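Local coordinates for protein poly-beta-1,6-N-acetyl-D-glucosamine N-deacetylase (PDB 4U10) that probably removes acetyl groups from poly-beta-1,6-N-acetyl-D-glucosamine by hydrolysing non-peptide carbon-nitrogen bonds at a metal site, at residues 153-156 against 157-161; 167-170 against 171-174; 145-148 against 149-152; 206-210 against 211-215. All blocks are in the same frame, centred on the assembly; numbering follows the deposited sequence.

Interaction 1: 153-156 against 157-161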
ATOM      1  N   ARG A 153      16.707  -9.883  11.372  1.00 19.58           N
ATOM      2  CA  ARG A 153      17.759  -9.510  12.327  1.00 20.58           C
ATOM      3  C   ARG A 153      18.803  -8.727  11.558  1.00 19.46           C
ATOM      4  O   ARG A 153      19.288  -9.153  10.512  1.00 17.57           O
ATOM      5  CB  ARG A 153      18.315 -10.764  12.955  1.00 23.76           C
ATOM      6  CG  ARG A 153      19.207 -10.492  14.150  1.00 30.60           C
ATOM      7  CD  ARG A 153      19.652 -11.799  14.779  1.00 35.53           C
ATOM      8  NE  ARG A 153      20.906 -11.664  15.522  1.00 43.40           N
ATOM      9  CZ  ARG A 153      21.710 -12.694  15.809  1.00 57.73           C
ATOM     10  NH1 ARG A 153      21.413 -13.935  15.427  1.00 53.10           N
ATOM     11  NH2 ARG A 153      22.838 -12.490  16.482  1.00 68.29           N
ATOM     12  N   ALA A 154      19.123  -7.540  12.027  1.00 21.02           N
ATOM     13  CA  ALA A 154      20.007  -6.642  11.263  1.00 21.02           C
ATOM     14  C   ALA A 154      21.425  -6.465  11.873  1.00 21.16           C
ATOM     15  O   ALA A 154      22.258  -5.708  11.330  1.00 18.87           O
ATOM     16  CB  ALA A 154      19.346  -5.290  11.184  1.00 22.52           C
ATOM     17  N   ASN A 155      21.643  -7.075  13.043  1.00 20.99           N
ATOM     18  CA  ASN A 155      22.945  -7.077  13.685  1.00 21.55           C
ATOM     19  C   ASN A 155      23.186  -8.221  14.707  1.00 22.04           C
ATOM     20  O   ASN A 155      22.273  -8.980  15.058  1.00 21.80           O
ATOM     21  CB  ASN A 155      23.299  -5.664  14.214  1.00 22.15           C
ATOM     22  CG  ASN A 155      22.642  -5.304  15.535  1.00 25.53           C
ATOM     23  OD1 ASN A 155      22.335  -6.153  16.377  1.00 29.56           O
ATOM     24  ND2 ASN A 155      22.506  -4.001  15.772  1.00 29.27           N
ATOM     25  N   PRO A 156      24.447  -8.379  15.171  1.00 25.85           N
ATOM     26  CA  PRO A 156      24.645  -9.489  16.144  1.00 26.55           C
ATOM     27  C   PRO A 156      23.951  -9.317  17.503  1.00 28.17           C
ATOM     28  O   PRO A 156      23.706 -10.316  18.188  1.00 27.52           O
ATOM     29  CB  PRO A 156      26.167  -9.588  16.303  1.00 26.76           C
ATOM     30  CG  PRO A 156      26.782  -8.676  15.261  1.00 29.60           C
ATOM     31  CD  PRO A 156      25.709  -7.731  14.768  1.00 27.27           C
ATOM     32  N   ALA A 157      23.637  -8.089  17.909  1.00 27.31           N
ATOM     33  CA  ALA A 157      22.996  -7.847  19.197  1.00 27.40           C
ATOM     34  C   ALA A 157      21.499  -8.133  19.213  1.00 29.01           C
ATOM     35  O   ALA A 157      20.846  -8.054  20.267  1.00 27.07           O
ATOM     36  CB  ALA A 157      23.230  -6.417  19.605  1.00 30.25           C
ATOM     37  N   GLY A 158      20.950  -8.408  18.030  1.00 29.82           N
ATOM     38  CA  GLY A 158      19.544  -8.760  17.858  1.00 32.08           C
ATOM     39  C   GLY A 158      18.613  -7.601  17.481  1.00 32.61           C
ATOM     40  O   GLY A 158      17.443  -7.657  17.773  1.00 34.77           O
ATOM     41  N   SER A 159      19.134  -6.561  16.844  1.00 33.18           N
ATOM     42  CA  SER A 159      18.313  -5.453  16.345  1.00 36.08           C
ATOM     43  C   SER A 159      17.515  -6.011  15.154  1.00 33.88           C
ATOM     44  O   SER A 159      18.029  -6.837  14.433  1.00 30.01           O
ATOM     45  CB  SER A 159      19.188  -4.228  15.960  1.00 35.58           C
ATOM     46  OG  SER A 159      18.759  -3.567  14.741  1.00 40.25           O
ATOM     47  N   GLN A 160      16.238  -5.626  15.017  1.00 33.29           N
ATOM     48  CA  GLN A 160      15.429  -6.037  13.866  1.00 34.23           C
ATOM     49  C   GLN A 160      14.972  -4.839  13.044  1.00 31.48           C
ATOM     50  O   GLN A 160      14.475  -3.890  13.622  1.00 34.14           O
ATOM     51  CB  GLN A 160      14.247  -6.858  14.308  1.00 35.14           C
ATOM     52  CG  GLN A 160      14.406  -8.315  13.993  1.00 38.84           C
ATOM     53  CD  GLN A 160      13.127  -9.048  14.143  1.00 46.90           C
ATOM     54  OE1 GLN A 160      12.484  -9.460  13.160  1.00 43.48           O
ATOM     55  NE2 GLN A 160      12.714  -9.202  15.392  1.00 50.82           N
ATOM     56  N   LEU A 161      15.188  -4.887  11.721  1.00 28.54           N
ATOM     57  CA  LEU A 161      14.838  -3.786  10.780  1.00 24.73           C
ATOM     58  C   LEU A 161      13.962  -4.358   9.646  1.00 23.74           C
ATOM     59  O   LEU A 161      14.041  -5.536   9.372  1.00 20.21           O
ATOM     60  CB  LEU A 161      16.099  -3.181  10.166  1.00 25.40           C
ATOM     61  CG  LEU A 161      17.082  -2.536  11.129  1.00 27.81           C
ATOM     62  CD1 LEU A 161      18.287  -1.994  10.371  1.00 27.95           C
ATOM     63  CD2 LEU A 161      16.307  -1.458  11.884  1.00 27.49           C
TER

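Interaction 2: 167-170 against 171-174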
ATOM      1  N   PRO A 167      20.453  -5.452   4.984  1.00 21.25           N
ATOM      2  CA  PRO A 167      21.007  -6.770   4.888  1.00 19.28           C
ATOM      3  C   PRO A 167      20.789  -7.526   6.206  1.00 17.09           C
ATOM      4  O   PRO A 167      20.938  -6.971   7.284  1.00 15.43           O
ATOM      5  CB  PRO A 167      22.496  -6.522   4.636  1.00 22.02           C
ATOM      6  CG  PRO A 167      22.608  -5.094   4.165  1.00 23.39           C
ATOM      7  CD  PRO A 167      21.532  -4.433   5.000  1.00 23.33           C
ATOM      8  N   GLU A 168      20.400  -8.778   6.073  1.00 15.75           N
ATOM      9  CA  GLU A 168      20.203  -9.688   7.128  1.00 17.20           C
ATOM     10  C   GLU A 168      21.498 -10.239   7.748  1.00 18.45           C
ATOM     11  O   GLU A 168      22.445 -10.556   7.060  1.00 19.52           O
ATOM     12  CB  GLU A 168      19.396 -10.842   6.583  1.00 18.83           C
ATOM     13  CG  GLU A 168      18.785 -11.667   7.680  1.00 21.23           C
ATOM     14  CD  GLU A 168      17.877 -12.782   7.168  1.00 21.34           C
ATOM     15  OE1 GLU A 168      17.820 -13.120   5.942  1.00 22.42           O
ATOM     16  OE2 GLU A 168      17.160 -13.263   8.017  1.00 25.17           O
ATOM     17  N   TYR A 169      21.450 -10.359   9.060  1.00 19.74           N
ATOM     18  CA  TYR A 169      22.453 -10.983   9.847  1.00 20.49           C
ATOM     19  C   TYR A 169      21.892 -12.314  10.323  1.00 18.87           C
ATOM     20  O   TYR A 169      20.973 -12.335  11.098  1.00 19.83           O
ATOM     21  CB  TYR A 169      22.776 -10.112  11.055  1.00 20.33           C
ATOM     22  CG  TYR A 169      23.957 -10.645  11.798  1.00 22.47           C
ATOM     23  CD1 TYR A 169      25.266 -10.278  11.427  1.00 25.19           C
ATOM     24  CD2 TYR A 169      23.793 -11.534  12.835  1.00 25.15           C
ATOM     25  CE1 TYR A 169      26.383 -10.799  12.086  1.00 26.44           C
ATOM     26  CE2 TYR A 169      24.898 -12.088  13.498  1.00 27.00           C
ATOM     27  CZ  TYR A 169      26.185 -11.703  13.118  1.00 28.05           C
ATOM     28  OH  TYR A 169      27.268 -12.197  13.806  1.00 24.28           O
ATOM     29  N   LYS A 170      22.411 -13.394   9.780  1.00 21.52           N
ATOM     30  CA  LYS A 170      22.028 -14.774  10.141  1.00 22.39           C
ATOM     31  C   LYS A 170      23.252 -15.636   9.889  1.00 21.61           C
ATOM     32  O   LYS A 170      24.163 -15.258   9.110  1.00 20.00           O
ATOM     33  CB  LYS A 170      20.843 -15.259   9.310  1.00 24.85           C
ATOM     34  CG  LYS A 170      21.112 -15.221   7.840  1.00 27.53           C
ATOM     35  CD  LYS A 170      19.979 -15.799   7.021  1.00 28.54           C
ATOM     36  CE  LYS A 170      20.395 -15.717   5.574  1.00 32.49           C
ATOM     37  NZ  LYS A 170      20.787 -14.372   5.094  1.00 35.22           N
ATOM     38  N   ASN A 171      23.273 -16.791  10.539  1.00 21.65           N
ATOM     39  CA  ASN A 171      24.427 -17.694  10.501  1.00 21.79           C
ATOM     40  C   ASN A 171      25.694 -16.952  10.915  1.00 22.20           C
ATOM     41  O   ASN A 171      26.742 -17.147  10.342  1.00 20.31           O
ATOM     42  CB  ASN A 171      24.597 -18.280   9.113  1.00 21.13           C
ATOM     43  CG  ASN A 171      23.355 -18.987   8.591  1.00 21.07           C
ATOM     44  OD1 ASN A 171      22.591 -19.654   9.323  1.00 21.64           O
ATOM     45  ND2 ASN A 171      23.164 -18.870   7.307  1.00 20.14           N
ATOM     46  N   ASN A 172      25.559 -16.041  11.869  1.00 23.40           N
ATOM     47  CA  ASN A 172      26.654 -15.243  12.397  0.50 24.57           C
ATOM     48  C   ASN A 172      27.377 -14.389  11.337  1.00 26.52           C
ATOM     49  O   ASN A 172      28.574 -14.165  11.409  1.00 24.74           O
ATOM     50  CB  ASN A 172      27.613 -16.142  13.199  0.50 26.02           C
ATOM     51  CG  ASN A 172      26.990 -16.634  14.506  0.50 26.79           C
ATOM     52  OD1 ASN A 172      26.879 -17.836  14.741  0.50 27.42           O
ATOM     53  ND2 ASN A 172      26.569 -15.695  15.359  0.50 27.05           N
ATOM     54  N   ARG A 173      26.629 -13.894  10.347  1.00 24.68           N
ATOM     55  CA  ARG A 173      27.216 -12.978   9.381  1.00 28.08           C
ATOM     56  C   ARG A 173      26.201 -12.128   8.696  1.00 26.15           C
ATOM     57  O   ARG A 173      25.000 -12.489   8.680  1.00 22.07           O
ATOM     58  CB  ARG A 173      27.959 -13.734   8.283  1.00 28.66           C
ATOM     59  CG  ARG A 173      27.083 -14.260   7.177  1.00 30.95           C
ATOM     60  CD  ARG A 173      27.907 -14.579   5.972  1.00 33.30           C
ATOM     61  NE  ARG A 173      28.777 -15.715   6.237  1.00 37.55           N
ATOM     62  CZ  ARG A 173      29.610 -16.248   5.335  1.00 36.31           C
ATOM     63  NH1 ARG A 173      29.694 -15.754   4.106  1.00 33.33           N
ATOM     64  NH2 ARG A 173      30.360 -17.299   5.679  1.00 36.76           N
ATOM     65  N   TYR A 174      26.716 -11.042   8.096  1.00 22.41           N
ATOM     66  CA  TYR A 174      25.897 -10.166   7.242  1.00 21.12           C
ATOM     67  C   TYR A 174      25.829 -10.686   5.811  1.00 18.75           C
ATOM     68  O   TYR A 174      26.794 -11.179   5.222  1.00 19.73           O
ATOM     69  CB  TYR A 174      26.415  -8.700   7.239  1.00 18.22           C
ATOM     70  CG  TYR A 174      26.369  -8.004   8.554  1.00 18.54           C
ATOM     71  CD1 TYR A 174      25.264  -7.293   8.931  1.00 18.32           C
ATOM     72  CD2 TYR A 174      27.457  -8.044   9.446  1.00 17.75           C
ATOM     73  CE1 TYR A 174      25.212  -6.652  10.145  1.00 20.19           C
ATOM     74  CE2 TYR A 174      27.394  -7.423  10.678  1.00 18.09           C
ATOM     75  CZ  TYR A 174      26.288  -6.703  11.023  1.00 18.79           C
ATOM     76  OH  TYR A 174      26.175  -6.016  12.227  1.00 21.06           O
TER
HETATM   77  O   HOH W   1      23.447 -13.336   6.484  1.00 34.60           O

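Interaction 3: 145-148 against 149-152. With ZN (zinc ion), chain C.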
ATOM      1  N   THR A 145       5.283  -6.131  -1.749  1.00 12.01           N
ATOM      2  CA  THR A 145       6.271  -7.223  -1.668  1.00 12.74           C
ATOM      3  C   THR A 145       5.536  -8.539  -1.632  1.00 13.47           C
ATOM      4  O   THR A 145       4.341  -8.539  -1.501  1.00 14.85           O
ATOM      5  CB  THR A 145       7.290  -7.123  -0.482  1.00 12.55           C
ATOM      6  OG1 THR A 145       6.618  -7.481   0.719  1.00 13.45           O
ATOM      7  CG2 THR A 145       7.790  -5.676  -0.347  1.00 12.56           C
ATOM      8  N   ASP A 146       6.262  -9.630  -1.937  1.00 13.46           N
ATOM      9  CA  ASP A 146       5.737 -10.942  -1.798  1.00 13.41           C
ATOM     10  C   ASP A 146       5.741 -11.376  -0.314  1.00 13.10           C
ATOM     11  O   ASP A 146       4.711 -11.656   0.289  1.00 13.69           O
ATOM     12  CB  ASP A 146       6.485 -11.968  -2.695  1.00 13.14           C
ATOM     13  CG  ASP A 146       5.617 -13.207  -2.968  1.00 13.53           C
ATOM     14  OD1 ASP A 146       4.379 -13.043  -3.199  1.00 11.88           O
ATOM     15  OD2 ASP A 146       6.187 -14.309  -3.016  1.00 14.61           O
ATOM     16  N   ASN A 147       6.912 -11.449   0.242  1.00 13.17           N
ATOM     17  CA  ASN A 147       7.100 -11.845   1.631  1.00 13.58           C
ATOM     18  C   ASN A 147       8.212 -11.030   2.336  1.00 13.92           C
ATOM     19  O   ASN A 147       9.052 -11.569   3.037  1.00 14.90           O
ATOM     20  CB  ASN A 147       7.385 -13.334   1.693  1.00 13.70           C
ATOM     21  CG  ASN A 147       7.446 -13.847   3.108  1.00 14.89           C
ATOM     22  OD1 ASN A 147       6.839 -13.295   3.960  1.00 14.68           O
ATOM     23  ND2 ASN A 147       8.227 -14.838   3.349  1.00 16.97           N
ATOM     24  N   LEU A 148       8.208  -9.705   2.140  1.00 13.63           N
ATOM     25  CA  LEU A 148       9.140  -8.795   2.827  1.00 12.22           C
ATOM     26  C   LEU A 148       8.435  -7.716   3.682  1.00 13.25           C
ATOM     27  O   LEU A 148       8.977  -6.607   3.930  1.00 11.78           O
ATOM     28  CB  LEU A 148      10.128  -8.207   1.802  1.00 12.49           C
ATOM     29  CG  LEU A 148      11.098  -9.166   1.095  1.00 11.46           C
ATOM     30  CD1 LEU A 148      11.811  -8.468  -0.047  1.00 11.86           C
ATOM     31  CD2 LEU A 148      12.092  -9.869   2.034  1.00 12.72           C
ATOM     32  N   HIS A 149       7.253  -8.072   4.196  1.00 12.32           N
ATOM     33  CA  HIS A 149       6.502  -7.208   5.072  1.00 13.08           C
ATOM     34  C   HIS A 149       6.723  -7.726   6.470  1.00 14.02           C
ATOM     35  O   HIS A 149       5.770  -8.103   7.162  1.00 14.84           O
ATOM     36  CB  HIS A 149       5.047  -7.301   4.750  1.00 12.30           C
ATOM     37  CG  HIS A 149       4.252  -6.138   5.223  1.00 12.30           C
ATOM     38  ND1 HIS A 149       3.996  -5.883   6.545  1.00 13.04           N
ATOM     39  CD2 HIS A 149       3.672  -5.130   4.532  1.00 13.62           C
ATOM     40  CE1 HIS A 149       3.309  -4.771   6.658  1.00 12.88           C
ATOM     41  NE2 HIS A 149       3.050  -4.323   5.444  1.00 13.10           N
ATOM     42  N   HIS A 150       7.995  -7.884   6.821  1.00 16.29           N
ATOM     43  CA  HIS A 150       8.415  -8.411   8.158  1.00 16.38           C
ATOM     44  C   HIS A 150       9.796  -7.850   8.440  1.00 15.06           C
ATOM     45  O   HIS A 150      10.398  -7.214   7.555  1.00 16.71           O
ATOM     46  CB  HIS A 150       8.425  -9.942   8.217  1.00 18.06           C
ATOM     47  CG  HIS A 150       9.377 -10.590   7.239  1.00 19.19           C
ATOM     48  ND1 HIS A 150      10.722 -10.738   7.481  1.00 19.07           N
ATOM     49  CD2 HIS A 150       9.178 -11.070   5.991  1.00 19.37           C
ATOM     50  CE1 HIS A 150      11.298 -11.334   6.455  1.00 18.79           C
ATOM     51  NE2 HIS A 150      10.376 -11.565   5.546  1.00 18.74           N
ATOM     52  N   GLY A 151      10.286  -8.038   9.662  1.00 14.59           N
ATOM     53  CA  GLY A 151      11.667  -7.767   9.996  1.00 14.41           C
ATOM     54  C   GLY A 151      12.664  -8.872   9.700  1.00 15.69           C
ATOM     55  O   GLY A 151      12.313 -10.048   9.551  1.00 14.10           O
ATOM     56  N   VAL A 152      13.920  -8.464   9.595  1.00 15.59           N
ATOM     57  CA  VAL A 152      15.066  -9.377   9.664  1.00 16.52           C
ATOM     58  C   VAL A 152      15.998  -8.928  10.787  1.00 19.01           C
ATOM     59  O   VAL A 152      16.109  -7.719  11.116  1.00 19.70           O
ATOM     60  CB  VAL A 152      15.867  -9.362   8.376  1.00 17.49           C
ATOM     61  CG1 VAL A 152      15.022  -9.864   7.216  1.00 17.99           C
ATOM     62  CG2 VAL A 152      16.403  -7.962   8.113  1.00 17.49           C
TER
HETATM   63 ZN    ZN C 401       1.930  -2.668   4.946  1.00 14.83          ZN
HETATM   64  O   HOH W   2       5.965 -10.870   4.662  1.00 15.95           O
HETATM   65  O   HOH W   3       2.512  -0.916   5.288  1.00  6.17           O

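Interaction 4: 206-210 against 211-215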
HETATM    1  N   MSE A 206       5.072  -0.161  -6.682  1.00 13.02           N
HETATM    2  CA  MSE A 206       5.519  -0.798  -5.412  1.00 13.30           C
HETATM    3  C   MSE A 206       5.153   0.091  -4.286  1.00 11.85           C
HETATM    4  O   MSE A 206       5.554   1.282  -4.234  1.00 14.30           O
HETATM    5  CB  MSE A 206       6.984  -1.171  -5.501  1.00 13.20           C
HETATM    6  CG  MSE A 206       7.647  -1.458  -4.133  1.00 13.09           C
HETATM    7 SE   MSE A 206       6.834  -3.112  -3.437  1.00 14.62          SE
HETATM    8  CE  MSE A 206       7.821  -4.363  -4.475  1.00 14.25           C
ATOM      9  N   VAL A 207       4.433  -0.461  -3.302  1.00 12.08           N
ATOM     10  CA  VAL A 207       4.223   0.271  -2.086  1.00 12.34           C
ATOM     11  C   VAL A 207       5.090  -0.281  -0.986  1.00 12.79           C
ATOM     12  O   VAL A 207       4.993  -1.468  -0.637  1.00 12.91           O
ATOM     13  CB  VAL A 207       2.730   0.248  -1.664  1.00 13.58           C
ATOM     14  CG1 VAL A 207       2.532   1.118  -0.431  1.00 14.06           C
ATOM     15  CG2 VAL A 207       1.802   0.701  -2.808  1.00 12.52           C
ATOM     16  N   TRP A 208       5.879   0.583  -0.343  1.00 12.82           N
ATOM     17  CA  TRP A 208       6.905   0.076   0.601  1.00 12.27           C
ATOM     18  C   TRP A 208       6.247  -0.234   1.914  1.00 12.37           C
ATOM     19  O   TRP A 208       5.485   0.622   2.438  1.00 11.83           O
ATOM     20  CB  TRP A 208       7.971   1.148   0.830  1.00 12.32           C
ATOM     21  CG  TRP A 208       8.650   1.590  -0.431  1.00 12.03           C
ATOM     22  CD1 TRP A 208       8.691   2.853  -0.929  1.00 11.49           C
ATOM     23  CD2 TRP A 208       9.424   0.773  -1.327  1.00 11.71           C
ATOM     24  NE1 TRP A 208       9.408   2.856  -2.092  1.00 12.35           N
ATOM     25  CE2 TRP A 208       9.859   1.599  -2.364  1.00 11.99           C
ATOM     26  CE3 TRP A 208       9.750  -0.596  -1.378  1.00 11.61           C
ATOM     27  CZ2 TRP A 208      10.605   1.118  -3.422  1.00 11.72           C
ATOM     28  CZ3 TRP A 208      10.474  -1.044  -2.401  1.00 11.26           C
ATOM     29  CH2 TRP A 208      10.907  -0.201  -3.419  1.00 11.29           C
ATOM     30  N   PRO A 209       6.501  -1.439   2.478  1.00 12.52           N
ATOM     31  CA  PRO A 209       6.102  -1.689   3.869  1.00 13.41           C
ATOM     32  C   PRO A 209       6.647  -0.625   4.799  1.00 14.40           C
ATOM     33  O   PRO A 209       7.850  -0.307   4.744  1.00 15.80           O
ATOM     34  CB  PRO A 209       6.810  -3.050   4.165  1.00 13.51           C
ATOM     35  CG  PRO A 209       6.653  -3.763   2.855  1.00 12.00           C
ATOM     36  CD  PRO A 209       7.123  -2.654   1.916  1.00 12.21           C
ATOM     37  N   TYR A 210       5.770  -0.090   5.654  1.00 16.68           N
ATOM     38  CA  TYR A 210       6.121   0.877   6.693  1.00 16.44           C
ATOM     39  C   TYR A 210       6.682   2.145   6.090  1.00 17.12           C
ATOM     40  O   TYR A 210       7.308   2.912   6.776  1.00 16.61           O
ATOM     41  CB  TYR A 210       7.175   0.246   7.642  1.00 18.03           C
ATOM     42  CG  TYR A 210       6.958  -1.258   8.016  1.00 18.92           C
ATOM     43  CD1 TYR A 210       5.890  -1.675   8.741  1.00 18.61           C
ATOM     44  CD2 TYR A 210       7.877  -2.231   7.628  1.00 21.46           C
ATOM     45  CE1 TYR A 210       5.700  -3.017   9.053  1.00 18.81           C
ATOM     46  CE2 TYR A 210       7.726  -3.570   7.961  1.00 21.28           C
ATOM     47  CZ  TYR A 210       6.629  -3.956   8.683  1.00 20.13           C
ATOM     48  OH  TYR A 210       6.483  -5.301   9.018  1.00 21.50           O
ATOM     49  N   GLY A 211       6.528   2.388   4.791  1.00 16.28           N
ATOM     50  CA  GLY A 211       7.059   3.640   4.238  1.00 16.11           C
ATOM     51  C   GLY A 211       8.568   3.597   3.946  1.00 17.38           C
ATOM     52  O   GLY A 211       9.113   4.577   3.492  1.00 16.05           O
ATOM     53  N   GLN A 212       9.260   2.471   4.228  1.00 16.02           N
ATOM     54  CA  GLN A 212      10.693   2.482   4.214  1.00 15.82           C
ATOM     55  C   GLN A 212      11.270   1.808   2.961  1.00 15.80           C
ATOM     56  O   GLN A 212      10.923   0.680   2.619  1.00 13.47           O
ATOM     57  CB  GLN A 212      11.270   1.815   5.467  1.00 16.97           C
ATOM     58  CG  GLN A 212      10.822   2.496   6.780  1.00 18.91           C
ATOM     59  CD  GLN A 212      11.228   3.981   6.814  1.00 20.23           C
ATOM     60  OE1 GLN A 212      10.402   4.865   7.202  1.00 24.07           O
ATOM     61  NE2 GLN A 212      12.450   4.284   6.348  1.00 18.42           N
ATOM     62  N   PHE A 213      12.272   2.467   2.408  1.00 14.86           N
ATOM     63  CA  PHE A 213      12.905   2.039   1.159  1.00 16.17           C
ATOM     64  C   PHE A 213      14.318   2.579   1.057  1.00 15.12           C
ATOM     65  O   PHE A 213      14.765   3.321   1.911  1.00 14.47           O
ATOM     66  CB  PHE A 213      12.032   2.504  -0.017  1.00 15.78           C
ATOM     67  CG  PHE A 213      12.042   3.984  -0.267  1.00 17.21           C
ATOM     68  CD1 PHE A 213      11.223   4.838   0.442  1.00 17.94           C
ATOM     69  CD2 PHE A 213      12.845   4.512  -1.262  1.00 16.29           C
ATOM     70  CE1 PHE A 213      11.284   6.200   0.225  1.00 18.39           C
ATOM     71  CE2 PHE A 213      12.894   5.866  -1.500  1.00 17.77           C
ATOM     72  CZ  PHE A 213      12.108   6.716  -0.752  1.00 16.73           C
ATOM     73  N   ASN A 214      14.999   2.207  -0.009  1.00 18.20           N
ATOM     74  CA  ASN A 214      16.296   2.721  -0.314  1.00 18.58           C
ATOM     75  C   ASN A 214      16.586   2.518  -1.784  1.00 18.67           C
ATOM     76  O   ASN A 214      15.724   2.079  -2.554  1.00 20.12           O
ATOM     77  CB  ASN A 214      17.381   2.090   0.620  1.00 18.90           C
ATOM     78  CG  ASN A 214      17.611   0.617   0.331  1.00 17.02           C
ATOM     79  OD1 ASN A 214      17.411   0.170  -0.760  1.00 16.63           O
ATOM     80  ND2 ASN A 214      18.022  -0.113   1.316  1.00 16.36           N
ATOM     81  N   ASP A 215      17.789   2.877  -2.203  1.00 20.45           N
ATOM     82  CA  ASP A 215      18.204   2.747  -3.594  1.00 19.93           C
ATOM     83  C   ASP A 215      18.252   1.324  -4.100  1.00 18.67           C
ATOM     84  O   ASP A 215      17.915   1.072  -5.267  1.00 19.15           O
ATOM     85  CB  ASP A 215      19.574   3.472  -3.873  1.00 23.18           C
ATOM     86  CG  ASP A 215      20.705   3.023  -2.974  1.00 27.38           C
ATOM     87  OD1 ASP A 215      20.513   2.658  -1.775  1.00 28.20           O
ATOM     88  OD2 ASP A 215      21.822   3.072  -3.493  1.00 36.13           O
TER
HETATM   89  O   HOH W   4      10.006  -1.627   3.639  1.00 11.84           O

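Interaction 1: 153-156 against 157-161
Arg-153 and Gln-160 face each other as an antiparallel non-hydrogen-bonded pair, CA to CA 4.5 Å, at the loop end of a beta hairpin, whose tip contains a type I turn from Asn-155 to Gly-158. Just past that pair, Ala-154 N gives Ser-159 O a short, nearly straight bond of 2.7 Å (175° at the hydrogen). The turn's own closing bond, Gly-158 N to Asn-155 O, is weak, and the Asn-155 side chain reinforces it from inside the loop. With CG set between its backbone N and carbonyl carbon (chi1 80°), the amide folds in over the turn, where OD1 accepts Ser-159 N at 3.3 Å, well above the amide plane, and takes a weak bond from Ala-157 N at 2.8 Å. The ND2 end of the amide lies 3.3 Å from Ser-159 CB. From the other flank, the extended Arg-153 chain runs alongside the loop: NE donates to Asn-155 O at 3.0 Å, while NH2 reaches Pro-156 O at 2.9 Å. A small apolar touch, Ala-154 CB on Leu-161 CD1 at 3.6 Å, lies near the strands. Gly-158 has a positive phi of 96°, an angle that suits glycine. Pro-156 also packs on Tyr-169 and Tyr-174. The loop lies at the surface, yet its polar backbone is bound by two side chains: one carboxamide oxygen collects N-H groups while one guanidinium collects carbonyls, which should stiffen the turn.

Interaction 2: 167-170 against 171-174
Tyr-169 reaches across to Arg-173 and Tyr-174 along its whole length. Its CB lies 4.0 Å from Arg-173 O, and CG, set anti to the backbone N (chi1 -172°), stays beside that same carbonyl. Next, CD1 points into the face of Tyr-174, over the ring centre and 3.6 Å from CE2 of Tyr-174. This is a T-shaped pair, the Tyr-169 edge against the Tyr-174 face, with planes at 70°. CE1 passes Arg-173 N, which sits over one face of the Tyr-169 ring, offset toward its rim. At the far end, CZ and OH come up to the Asn-172 backbone, OH being 3.3 Å from Asn-172 C.

The ring thus lies across a tight two-residue beta hairpin. Asn-171 and Asn-172 both take left-handed backbone angles, close to a type I' turn, and Lys-170 pairs with Arg-173 through Lys-170 N to Arg-173 O at 3.0 Å and Arg-173 N to Lys-170 O at 3.1 Å. On the face opposite the tyrosines, the Lys-170 chain bends at its last torsion, so that NZ forms a weak salt bridge with Glu-168 OE1 and donates to a water that also bonds Arg-173 O at 2.8 Å. Pro-156 and Arg-153 of the neighbouring loop and strand also touch the Tyr-169 ring.

Interaction 3: 145-148 against 149-152
A single water is gripped from both sides of the bend between Asn-147 and His-149: it donates to Asn-147 OD1 at 2.7 Å and accepts from His-149 N at 3.1 Å. The same water lies at the edge of the His-150 ring, in its plane. That ring turns back over the bend because its CG sits between the backbone N and carbonyl carbon (chi1 61°). On one side ND1 donates to Gly-151 O at 2.7 Å, a nearly straight bond in the ring plane; on the other, NE2 faces Asn-147 O at 2.8 Å, but with a poor angle that makes the bond weak. The ring is thus held chiefly through ND1, with NE2 adding at most a weak tie, and the Asn-147 and His-150 side chains cross at about a right angle, with amide and ring planes 51° apart.

Earlier in the bend, Thr-145 OG1 accepts Leu-148 N at 3.1 Å, an ST motif that holds the chain just before His-149. Asp-187 receives the backbone N-H groups of Asp-146 and Asn-147, anchoring the loop to helix 177-199. His-149 itself points the other way, with NE2 2.1 Å from zinc. Asp-75, His-144 and a water at 1.9 Å from the zinc complete the metal's shell, giving the Asp-His-His metal site characteristic of polysaccharide deacetylases.

Interaction 4: 206-210 against 211-215
Trp-208 and Pro-209 are tied to Gly-211 and Gln-212 by two overlapping beta turns, which lead strand 205-207 towards helix 215-222 in this beta-alpha unit of the deacetylase fold. In the first, close to type II, Gly-211 N donates to Trp-208 O at 3.1 Å. The second, near type I', has Gln-212 N donating to Pro-209 O at 3.2 Å, almost straight at the hydrogen (173°). Tyr-210 and Gly-211 both have positive phi, as this pair of turns requires, and at Gly-211 the backbone angles suit glycine. Pro-209 O has a second partner, a water that donates to it at 2.8 Å and to Gln-212 O at 2.7 Å, so both of these carbonyls are satisfied across the bend. Gly-211 O accepts a weak bond from Gln-234 NE2.

Two further polar groups tie the ends down. Val-207 O accepts from ND1 of His-144, a zinc ligand, and so probably helps to orient that ring as a second-shell group. Asn-214 is the N-cap of helix 215-222: its OD1 accepts Ala-217 N, while its ND2 bonds to Tyr-180 OH on helix 177-199. The bend also carries Tyr-210 up to the ring of His-149.

The Trp-208 indole is sandwiched, with CG of selenomethionine Met-206 over one face and Phe-213 CB over the opposite one. The Phe-213 ring runs nearly parallel to the five-membered ring, 12° between planes, but is slid so far aside that they barely overlap, and Phe-213 CG comes to 3.4 Å from Trp-208 NE1.

From the N terminus, interaction 3 comes first, bending the chain at the zinc site and running out into strand 151-153. Interaction 1 begins on that strand and closes the hairpin to strand 160-162, with Leu-161 O bonded back to Val-152 N. Interaction 2 then closes the next small hairpin, which docks on the first through Arg-153 O and Tyr-169 N and by the Tyr-174 ring against Pro-156. After helix 177-199, interaction 4 turns the chain from strand 205-207 towards helix 215-222 and returns to interaction 3, where Pro-209 packs on His-149. The four follow in series without nesting or crossing, linking the metal centre to an outlying pair of hairpins.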